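Local coordinates for protein Polyphosphate:AMP phosphotransferase (Meiothermus ruber H328, PDB 5O6M) that transfers phosphate from inorganic polyphosphate to nucleotides, converting AMP to ADP and ADP to ATP, at residues 56-70 with 156-170. The protein carries 1 engineered substitution. Sequence-based numbering, arbitrary orientation.
With ATP (adenosine-5'-triphosphate), chain X; PO4 (phosphate ion), chain Y.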
ATOM      1  N   HIS D  56      15.998  -5.460 -15.225  1.00 45.28           N
ATOM      2  CA  HIS D  56      16.623  -5.921 -13.995  1.00 52.92           C
ATOM      3  C   HIS D  56      16.098  -5.167 -12.780  1.00 49.85           C
ATOM      4  O   HIS D  56      15.698  -4.002 -12.866  1.00 51.25           O
ATOM      5  CB  HIS D  56      18.140  -5.773 -14.100  1.00 39.21           C
ATOM      6  CG  HIS D  56      18.750  -6.663 -15.136  1.00 52.08           C
ATOM      7  ND1 HIS D  56      19.097  -6.212 -16.391  1.00 55.42           N
ATOM      8  CD2 HIS D  56      19.060  -7.981 -15.110  1.00 45.60           C
ATOM      9  CE1 HIS D  56      19.601  -7.213 -17.091  1.00 54.52           C
ATOM     10  NE2 HIS D  56      19.589  -8.297 -16.336  1.00 45.17           N
ATOM     11  N   LYS D  57      16.125  -5.842 -11.632  1.00 45.86           N
ATOM     12  CA  LYS D  57      15.822  -5.231 -10.345  1.00 43.38           C
ATOM     13  C   LYS D  57      17.075  -5.295  -9.493  1.00 37.33           C
ATOM     14  O   LYS D  57      17.727  -6.340  -9.431  1.00 49.96           O
ATOM     15  CB  LYS D  57      14.682  -5.951  -9.616  1.00 48.46           C
ATOM     16  CG  LYS D  57      13.647  -6.618 -10.490  1.00 40.37           C
ATOM     17  CD  LYS D  57      12.653  -7.345  -9.595  1.00 43.91           C
ATOM     18  CE  LYS D  57      11.595  -8.061 -10.389  1.00 38.77           C
ATOM     19  NZ  LYS D  57      12.043  -9.435 -10.733  1.00 48.37           N
ATOM     20  N   VAL D  58      17.407  -4.194  -8.830  1.00 40.94           N
ATOM     21  CA  VAL D  58      18.649  -4.096  -8.076  1.00 45.33           C
ATOM     22  C   VAL D  58      18.333  -3.649  -6.653  1.00 47.56           C
ATOM     23  O   VAL D  58      17.711  -2.600  -6.450  1.00 44.83           O
ATOM     24  CB  VAL D  58      19.641  -3.136  -8.753  1.00 48.67           C
ATOM     25  CG1 VAL D  58      20.925  -3.044  -7.954  1.00 37.42           C
ATOM     26  CG2 VAL D  58      19.911  -3.593 -10.189  1.00 36.34           C
ATOM     27  N   LEU D  59      18.769  -4.441  -5.674  1.00 47.12           N
ATOM     28  CA  LEU D  59      18.536  -4.180  -4.257  1.00 45.28           C
ATOM     29  C   LEU D  59      19.875  -4.018  -3.550  1.00 43.90           C
ATOM     30  O   LEU D  59      20.707  -4.932  -3.576  1.00 46.34           O
ATOM     31  CB  LEU D  59      17.724  -5.312  -3.618  1.00 40.87           C
ATOM     32  CG  LEU D  59      17.563  -5.277  -2.096  1.00 40.54           C
ATOM     33  CD1 LEU D  59      16.783  -4.057  -1.641  1.00 37.39           C
ATOM     34  CD2 LEU D  59      16.890  -6.556  -1.607  1.00 41.19           C
ATOM     35  N   VAL D  60      20.079  -2.861  -2.923  1.00 43.03           N
ATOM     36  CA  VAL D  60      21.279  -2.573  -2.143  1.00 45.00           C
ATOM     37  C   VAL D  60      20.882  -2.489  -0.672  1.00 49.42           C
ATOM     38  O   VAL D  60      20.093  -1.618  -0.283  1.00 52.67           O
ATOM     39  CB  VAL D  60      21.960  -1.279  -2.611  1.00 45.09           C
ATOM     40  CG1 VAL D  60      23.140  -0.937  -1.712  1.00 40.55           C
ATOM     41  CG2 VAL D  60      22.409  -1.414  -4.056  1.00 47.93           C
ATOM     42  N   VAL D  61      21.434  -3.386   0.144  1.00 47.72           N
ATOM     43  CA  VAL D  61      21.183  -3.417   1.582  1.00 42.43           C
ATOM     44  C   VAL D  61      22.329  -2.722   2.306  1.00 47.99           C
ATOM     45  O   VAL D  61      23.505  -2.961   2.000  1.00 45.42           O
ATOM     46  CB  VAL D  61      21.020  -4.861   2.083  1.00 49.81           C
ATOM     47  CG1 VAL D  61      20.817  -4.881   3.593  1.00 44.95           C
ATOM     48  CG2 VAL D  61      19.853  -5.534   1.380  1.00 41.94           C
ATOM     49  N   LEU D  62      21.985  -1.832   3.239  1.00 49.13           N
ATOM     50  CA  LEU D  62      22.952  -1.135   4.081  1.00 45.34           C
ATOM     51  C   LEU D  62      22.637  -1.426   5.541  1.00 49.08           C
ATOM     52  O   LEU D  62      21.535  -1.121   6.012  1.00 50.46           O
ATOM     53  CB  LEU D  62      22.924   0.370   3.818  1.00 43.61           C
ATOM     54  CG  LEU D  62      23.282   0.849   2.412  1.00 44.82           C
ATOM     55  CD1 LEU D  62      23.237   2.360   2.364  1.00 53.35           C
ATOM     56  CD2 LEU D  62      24.657   0.345   2.008  1.00 46.22           C
ATOM     57  N   GLN D  63      23.596  -2.017   6.252  1.00 46.08           N
ATOM     58  CA  GLN D  63      23.506  -2.196   7.695  1.00 47.89           C
ATOM     59  C   GLN D  63      24.814  -1.741   8.333  1.00 50.87           C
ATOM     60  O   GLN D  63      25.887  -1.861   7.737  1.00 49.28           O
ATOM     61  CB  GLN D  63      23.206  -3.660   8.069  1.00 43.57           C
ATOM     62  CG  GLN D  63      21.815  -4.168   7.655  1.00 47.90           C
ATOM     63  CD  GLN D  63      20.677  -3.675   8.549  1.00 49.19           C
ATOM     64  OE1 GLN D  63      19.516  -3.674   8.140  1.00 52.06           O
ATOM     65  NE2 GLN D  63      21.000  -3.285   9.777  1.00 42.75           N
ATOM     66  N   ALA D  64      24.718  -1.208   9.549  1.00 55.57           N
ATOM     67  CA  ALA D  64      25.902  -0.736  10.255  1.00 55.90           C
ATOM     68  C   ALA D  64      25.543  -0.496  11.711  1.00 60.42           C
ATOM     69  O   ALA D  64      24.370  -0.333  12.062  1.00 51.03           O
ATOM     70  CB  ALA D  64      26.466   0.543   9.626  1.00 51.48           C
ATOM     71  N   MET D  65      26.569  -0.496  12.560  1.00 58.17           N
ATOM     72  CA  MET D  65      26.394   0.032  13.902  1.00 59.84           C
ATOM     73  C   MET D  65      25.916   1.476  13.817  1.00 56.17           C
ATOM     74  O   MET D  65      26.137   2.170  12.818  1.00 52.93           O
ATOM     75  CB  MET D  65      27.705  -0.042  14.688  1.00 62.46           C
ATOM     76  CG  MET D  65      28.279  -1.444  14.852  1.00 60.97           C
ATOM     77  SD  MET D  65      27.212  -2.561  15.787  1.00 70.24           S
ATOM     78  CE  MET D  65      26.845  -1.557  17.222  1.00 67.83           C
ATOM     79  N   ASP D  66      25.250   1.932  14.879  1.00 53.23           N
ATOM     80  CA  ASP D  66      24.783   3.311  14.912  1.00 52.81           C
ATOM     81  C   ASP D  66      25.947   4.257  14.655  1.00 61.42           C
ATOM     82  O   ASP D  66      27.032   4.096  15.221  1.00 63.48           O
ATOM     83  CB  ASP D  66      24.132   3.618  16.261  1.00 62.33           C
ATOM     84  CG  ASP D  66      22.926   2.745  16.538  1.00 73.88           C
ATOM     85  OD1 ASP D  66      22.293   2.279  15.566  1.00 74.63           O
ATOM     86  OD2 ASP D  66      22.614   2.522  17.727  1.00 79.12           O
ATOM     87  N   ALA D  67      25.716   5.248  13.797  1.00 52.57           N
ATOM     88  CA  ALA D  67      26.741   6.173  13.331  1.00 58.07           C
ATOM     89  C   ALA D  67      27.800   5.483  12.483  1.00 59.84           C
ATOM     90  O   ALA D  67      28.869   6.062  12.245  1.00 67.34           O
ATOM     91  CB  ALA D  67      27.414   6.906  14.499  1.00 61.32           C
ATOM     92  N   GLY D  68      27.534   4.262  12.013  1.00 56.49           N
ATOM     93  CA  GLY D  68      28.473   3.537  11.179  1.00 59.39           C
ATOM     94  C   GLY D  68      28.584   4.028   9.754  1.00 55.90           C
ATOM     95  O   GLY D  68      29.353   3.451   8.979  1.00 53.60           O
ATOM     96  N   GLY D  69      27.837   5.064   9.388  1.00 57.60           N
ATOM     97  CA  GLY D  69      27.974   5.700   8.095  1.00 56.53           C
ATOM     98  C   GLY D  69      26.985   5.307   7.012  1.00 61.98           C
ATOM     99  O   GLY D  69      27.284   5.518   5.830  1.00 51.57           O
ATOM    100  N   LYS D  70      25.811   4.771   7.361  1.00 49.83           N
ATOM    101  CA  LYS D  70      24.870   4.398   6.307  1.00 63.88           C
ATOM    102  C   LYS D  70      24.294   5.636   5.624  1.00 58.05           C
ATOM    103  O   LYS D  70      24.194   5.680   4.390  1.00 48.75           O
ATOM    104  CB  LYS D  70      23.757   3.497   6.855  1.00 49.12           C
ATOM    105  CG  LYS D  70      22.950   4.063   8.010  1.00 70.58           C
ATOM    106  CD  LYS D  70      22.008   2.999   8.575  1.00 66.95           C
ATOM    107  CE  LYS D  70      20.929   3.615   9.462  1.00 74.43           C
ATOM    108  NZ  LYS D  70      20.493   4.962   8.973  1.00 68.70           N
ATOM    109  N   LEU D 156      13.976 -13.968  -4.267  1.00 42.78           N
ATOM    110  CA  LEU D 156      14.194 -12.686  -4.930  1.00 45.01           C
ATOM    111  C   LEU D 156      15.199 -12.808  -6.067  1.00 48.91           C
ATOM    112  O   LEU D 156      14.977 -12.289  -7.168  1.00 45.64           O
ATOM    113  CB  LEU D 156      14.667 -11.646  -3.915  1.00 44.89           C
ATOM    114  CG  LEU D 156      13.628 -11.130  -2.925  1.00 46.78           C
ATOM    115  CD1 LEU D 156      14.248 -10.068  -2.037  1.00 43.01           C
ATOM    116  CD2 LEU D 156      12.435 -10.563  -3.678  1.00 40.22           C
ATOM    117  N   ALA D 157      16.328 -13.474  -5.813  1.00 46.13           N
ATOM    118  CA  ALA D 157      17.369 -13.570  -6.830  1.00 44.07           C
ATOM    119  C   ALA D 157      16.916 -14.439  -7.998  1.00 43.51           C
ATOM    120  O   ALA D 157      17.075 -14.062  -9.165  1.00 54.62           O
ATOM    121  CB  ALA D 157      18.659 -14.113  -6.212  1.00 40.17           C
ATOM    122  N   ASP D 158      16.340 -15.607  -7.702  1.00 43.13           N
ATOM    123  CA  ASP D 158      15.845 -16.481  -8.762  1.00 47.04           C
ATOM    124  C   ASP D 158      14.907 -15.739  -9.707  1.00 50.54           C
ATOM    125  O   ASP D 158      14.905 -15.988 -10.919  1.00 49.13           O
ATOM    126  CB  ASP D 158      15.126 -17.689  -8.155  1.00 40.84           C
ATOM    127  CG  ASP D 158      16.089 -18.715  -7.581  1.00 49.20           C
ATOM    128  OD1 ASP D 158      17.305 -18.616  -7.866  1.00 38.97           O
ATOM    129  OD2 ASP D 158      15.625 -19.623  -6.855  1.00 41.92           O
ATOM    130  N   GLU D 159      14.094 -14.831  -9.169  1.00 42.24           N
ATOM    131  CA  GLU D 159      13.080 -14.140  -9.948  1.00 42.53           C
ATOM    132  C   GLU D 159      13.567 -12.817 -10.531  1.00 47.08           C
ATOM    133  O   GLU D 159      12.748 -12.041 -11.037  1.00 47.20           O
ATOM    134  CB  GLU D 159      11.823 -13.924  -9.103  1.00 45.07           C
ATOM    135  CG  GLU D 159      11.164 -15.218  -8.649  1.00 35.57           C
ATOM    136  CD  GLU D 159      10.571 -16.013  -9.804  1.00 45.50           C
ATOM    137  OE1 GLU D 159      10.108 -15.385 -10.781  1.00 45.73           O
ATOM    138  OE2 GLU D 159      10.544 -17.263  -9.729  1.00 41.74           O
ATOM    139  N   GLY D 160      14.865 -12.531 -10.457  1.00 44.48           N
ATOM    140  CA  GLY D 160      15.419 -11.444 -11.240  1.00 40.80           C
ATOM    141  C   GLY D 160      16.038 -10.275 -10.500  1.00 43.37           C
ATOM    142  O   GLY D 160      16.342  -9.256 -11.124  1.00 51.77           O
ATOM    143  N   THR D 161      16.242 -10.389  -9.192  1.00 46.24           N
ATOM    144  CA  THR D 161      16.792  -9.296  -8.398  1.00 41.26           C
ATOM    145  C   THR D 161      18.279  -9.526  -8.142  1.00 46.20           C
ATOM    146  O   THR D 161      18.667 -10.580  -7.626  1.00 43.44           O
ATOM    147  CB  THR D 161      16.040  -9.145  -7.073  1.00 44.42           C
ATOM    148  OG1 THR D 161      14.657  -8.864  -7.331  1.00 45.70           O
ATOM    149  CG2 THR D 161      16.631  -8.007  -6.261  1.00 42.52           C
ATOM    150  N   THR D 162      19.101  -8.546  -8.511  1.00 42.28           N
ATOM    151  CA  THR D 162      20.505  -8.520  -8.119  1.00 40.29           C
ATOM    152  C   THR D 162      20.624  -7.911  -6.726  1.00 48.49           C
ATOM    153  O   THR D 162      20.203  -6.770  -6.502  1.00 50.47           O
ATOM    154  CB  THR D 162      21.340  -7.724  -9.122  1.00 43.77           C
ATOM    155  OG1 THR D 162      21.359  -8.400 -10.385  1.00 44.71           O
ATOM    156  CG2 THR D 162      22.752  -7.559  -8.610  1.00 40.76           C
ATOM    157  N   ILE D 163      21.215  -8.660  -5.799  1.00 43.63           N
ATOM    158  CA  ILE D 163      21.227  -8.311  -4.383  1.00 41.03           C
ATOM    159  C   ILE D 163      22.653  -8.011  -3.953  1.00 48.75           C
ATOM    160  O   ILE D 163      23.550  -8.846  -4.124  1.00 50.95           O
ATOM    161  CB  ILE D 163      20.629  -9.436  -3.522  1.00 39.47           C
ATOM    162  CG1 ILE D 163      19.203  -9.751  -3.972  1.00 46.82           C
ATOM    163  CG2 ILE D 163      20.661  -9.053  -2.047  1.00 42.45           C
ATOM    164  CD1 ILE D 163      18.592 -10.943  -3.253  1.00 47.39           C
ATOM    165  N   LEU D 164      22.857  -6.829  -3.383  1.00 42.68           N
ATOM    166  CA  LEU D 164      24.116  -6.468  -2.750  1.00 42.47           C
ATOM    167  C   LEU D 164      23.837  -6.091  -1.304  1.00 46.43           C
ATOM    168  O   LEU D 164      22.979  -5.243  -1.035  1.00 51.04           O
ATOM    169  CB  LEU D 164      24.801  -5.298  -3.474  1.00 41.35           C
ATOM    170  CG  LEU D 164      25.297  -5.530  -4.901  1.00 49.11           C
ATOM    171  CD1 LEU D 164      26.496  -4.639  -5.198  1.00 40.15           C
ATOM    172  CD2 LEU D 164      25.638  -6.990  -5.129  1.00 56.48           C
ATOM    173  N   LYS D 165      24.568  -6.704  -0.380  1.00 43.24           N
ATOM    174  CA  LYS D 165      24.438  -6.401   1.036  1.00 45.33           C
ATOM    175  C   LYS D 165      25.768  -5.870   1.546  1.00 49.69           C
ATOM    176  O   LYS D 165      26.810  -6.513   1.373  1.00 49.10           O
ATOM    177  CB  LYS D 165      23.989  -7.635   1.823  1.00 47.54           C
ATOM    178  CG  LYS D 165      22.634  -8.172   1.368  1.00 41.07           C
ATOM    179  CD  LYS D 165      22.224  -9.431   2.119  1.00 45.95           C
ATOM    180  CE  LYS D 165      23.080 -10.627   1.764  1.00 44.42           C
ATOM    181  NZ  LYS D 165      22.510 -11.882   2.346  1.00 41.43           N
ATOM    182  N   PHE D 166      25.733  -4.685   2.146  1.00 47.24           N
ATOM    183  CA  PHE D 166      26.926  -4.012   2.643  1.00 43.38           C
ATOM    184  C   PHE D 166      26.817  -3.852   4.150  1.00 49.43           C
ATOM    185  O   PHE D 166      25.850  -3.262   4.647  1.00 51.27           O
ATOM    186  CB  PHE D 166      27.103  -2.642   1.979  1.00 42.86           C
ATOM    187  CG  PHE D 166      27.360  -2.706   0.501  1.00 43.19           C
ATOM    188  CD1 PHE D 166      28.622  -3.011   0.015  1.00 45.59           C
ATOM    189  CD2 PHE D 166      26.344  -2.456  -0.404  1.00 41.77           C
ATOM    190  CE1 PHE D 166      28.864  -3.068  -1.350  1.00 48.75           C
ATOM    191  CE2 PHE D 166      26.578  -2.513  -1.771  1.00 46.04           C
ATOM    192  CZ  PHE D 166      27.841  -2.816  -2.244  1.00 40.74           C
ATOM    193  N   PHE D 167      27.789  -4.398   4.875  1.00 47.87           N
ATOM    194  CA  PHE D 167      27.984  -4.075   6.282  1.00 53.73           C
ATOM    195  C   PHE D 167      29.116  -3.053   6.362  1.00 54.58           C
ATOM    196  O   PHE D 167      30.266  -3.373   6.048  1.00 54.28           O
ATOM    197  CB  PHE D 167      28.297  -5.326   7.098  1.00 46.44           C
ATOM    198  CG  PHE D 167      28.520  -5.056   8.561  1.00 52.22           C
ATOM    199  CD1 PHE D 167      27.516  -4.499   9.336  1.00 51.86           C
ATOM    200  CD2 PHE D 167      29.735  -5.350   9.161  1.00 55.93           C
ATOM    201  CE1 PHE D 167      27.715  -4.248  10.684  1.00 49.83           C
ATOM    202  CE2 PHE D 167      29.942  -5.098  10.508  1.00 50.34           C
ATOM    203  CZ  PHE D 167      28.929  -4.548  11.270  1.00 54.77           C
ATOM    204  N   LEU D 168      28.788  -1.821   6.743  1.00 56.22           N
ATOM    205  CA  LEU D 168      29.807  -0.793   6.948  1.00 51.81           C
ATOM    206  C   LEU D 168      30.396  -0.976   8.342  1.00 56.32           C
ATOM    207  O   LEU D 168      29.707  -0.775   9.349  1.00 52.30           O
ATOM    208  CB  LEU D 168      29.230   0.607   6.761  1.00 40.03           C
ATOM    209  CG  LEU D 168      28.389   0.836   5.503  1.00 50.96           C
ATOM    210  CD1 LEU D 168      27.837   2.257   5.474  1.00 48.35           C
ATOM    211  CD2 LEU D 168      29.172   0.522   4.241  1.00 39.47           C
ATOM    212  N   HIS D 169      31.679  -1.337   8.401  1.00 58.97           N
ATOM    213  CA  HIS D 169      32.305  -1.870   9.607  1.00 59.27           C
ATOM    214  C   HIS D 169      33.178  -0.795  10.251  1.00 60.65           C
ATOM    215  O   HIS D 169      34.231  -0.433   9.713  1.00 59.20           O
ATOM    216  CB  HIS D 169      33.129  -3.108   9.267  1.00 57.84           C
ATOM    217  CG  HIS D 169      33.684  -3.817  10.462  1.00 65.90           C
ATOM    218  ND1 HIS D 169      33.012  -3.887  11.665  1.00 64.14           N
ATOM    219  CD2 HIS D 169      34.845  -4.490  10.640  1.00 63.72           C
ATOM    220  CE1 HIS D 169      33.734  -4.576  12.530  1.00 70.29           C
ATOM    221  NE2 HIS D 169      34.852  -4.952  11.934  1.00 68.26           N
ATOM    222  N   ILE D 170      32.733  -0.272  11.390  1.00 58.51           N
ATOM    223  CA  ILE D 170      33.511   0.689  12.154  1.00 68.55           C
ATOM    224  C   ILE D 170      33.905   0.056  13.484  1.00 66.65           C
ATOM    225  O   ILE D 170      33.305  -0.921  13.948  1.00 63.80           O
ATOM    226  CB  ILE D 170      32.758   2.016  12.389  1.00 65.77           C
ATOM    227  CG1 ILE D 170      31.501   1.779  13.228  1.00 55.62           C
ATOM    228  CG2 ILE D 170      32.417   2.686  11.060  1.00 54.96           C
ATOM    229  CD1 ILE D 170      30.912   3.046  13.817  1.00 58.11           C
TER
HETATM  230  PG  ATP X1001      18.825   5.764  11.849  1.00 75.78           P
HETATM  231  O1G ATP X1001      18.552   4.703  10.818  1.00 71.24           O
HETATM  232  O2G ATP X1001      19.753   5.283  12.961  1.00 69.91           O
HETATM  233  O3G ATP X1001      19.408   7.048  11.242  1.00 65.50           O
HETATM  234  PB  ATP X1001      16.496   7.416  12.501  1.00 74.32           P
HETATM  235  O1B ATP X1001      16.502   8.206  13.752  1.00 78.65           O
HETATM  236  O2B ATP X1001      16.847   8.175  11.220  1.00 86.75           O
HETATM  237  O3B ATP X1001      17.470   6.161  12.588  1.00 77.23           O
HETATM  238  PA  ATP X1001      14.517   5.269  11.993  1.00 68.54           P
HETATM  239  O1A ATP X1001      14.708   4.913  10.572  1.00 79.29           O
HETATM  240  O2A ATP X1001      13.055   5.305  12.433  1.00 63.74           O
HETATM  241  O3A ATP X1001      15.078   6.734  12.268  1.00 82.51           O
HETATM  242  O5' ATP X1001      15.222   4.150  12.968  1.00 68.17           O
HETATM  243  C5' ATP X1001      14.835   4.057  14.355  1.00 70.71           C
HETATM  244  C4' ATP X1001      15.179   2.718  14.964  1.00 67.95           C
HETATM  245  O4' ATP X1001      14.362   1.662  14.412  1.00 67.74           O
HETATM  246  C3' ATP X1001      16.636   2.245  14.827  1.00 56.32           C
HETATM  247  O3' ATP X1001      17.271   2.294  16.099  1.00 62.89           O
HETATM  248  C2' ATP X1001      16.505   0.790  14.340  1.00 65.01           C
HETATM  249  O2' ATP X1001      17.387  -0.108  15.004  1.00 65.30           O
HETATM  250  C1' ATP X1001      15.064   0.481  14.724  1.00 61.42           C
HETATM  251  N9  ATP X1001      14.467  -0.658  14.035  1.00 56.55           N
HETATM  252  C8  ATP X1001      14.491  -0.944  12.696  1.00 61.22           C
HETATM  253  N7  ATP X1001      13.964  -2.105  12.386  1.00 56.03           N
HETATM  254  C5  ATP X1001      13.558  -2.617  13.609  1.00 47.67           C
HETATM  255  C6  ATP X1001      12.939  -3.829  13.973  1.00 52.63           C
HETATM  256  N6  ATP X1001      12.653  -4.808  13.110  1.00 51.38           N
HETATM  257  N1  ATP X1001      12.659  -4.021  15.281  1.00 50.20           N
HETATM  258  C2  ATP X1001      12.993  -3.071  16.158  1.00 52.13           C
HETATM  259  N3  ATP X1001      13.593  -1.900  15.935  1.00 51.27           N
HETATM  260  C4  ATP X1001      13.851  -1.732  14.634  1.00 49.86           C
HETATM  261  P   PO4 Y1002      24.764   6.610  10.037  1.00 71.37           P
HETATM  262  O1  PO4 Y1002      26.051   7.389   9.830  1.00 58.57           O
HETATM  263  O2  PO4 Y1002      24.052   7.117  11.267  1.00 71.47           O
HETATM  264  O3  PO4 Y1002      23.882   6.803   8.826  1.00 61.77           O
HETATM  265  O4  PO4 Y1002      25.047   5.135  10.213  1.00 53.32           O
HETATM  266  O   HOH W   1      12.858 -10.611  -7.992  1.00 48.66           O
HETATM  267  O   HOH W   2      28.999  -0.751  11.907  1.00 63.55           O
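K57 and T161 meet as the first pair of two parallel strands, 57-64 and 161-169, with axes 16° apart. Alternating backbone bonds establish the pairing: L59 N reaches T162 O at 2.9 Å, almost straight (176°), and six more bonds continue the pattern.

The K57 side chain crosses T161 at about a right angle. Its CB and CG run past G160 O and T161 OG1, both on one side, CD comes 3.4 Å from T161 OG1, and CE approaches E159 O. A bend at chi4 (89°) brings NZ within 2.7 Å of E159 O, at an angle too poor for a hydrogen bond, and to water 1, which accepts from it and bonds L156 O and T161 OG1, tying the lysine to the Schellman motif that closes helix 145-158, with G160 as C-prime residue.

Along the face bearing V60, L62 and A64, V60 CG1 touches the edge of the F166 ring, 3.8 Å from CD2, while L62 CD2 lies against F166 CB. L168 packs on A64 through CB, and its CD1 reaches G69 O at 3.3 Å. These contacts back the P-loop, where G69 N and K70 N both donate to O4 of a bound phosphate ion; K70 NZ bonds ATP O1G at 2.7 Å and forms a salt bridge with the engineered D121.

Both strands lie inside the five-stranded parallel sheet of this P-loop NTPase fold: 117-121 flanks 57-64, and 224-228 flanks 161-169, with I227 against F166 and L168. Helix 203-217 covers M65, helix 172-183 packs on I170, and A100 of the second subunit packs on K57.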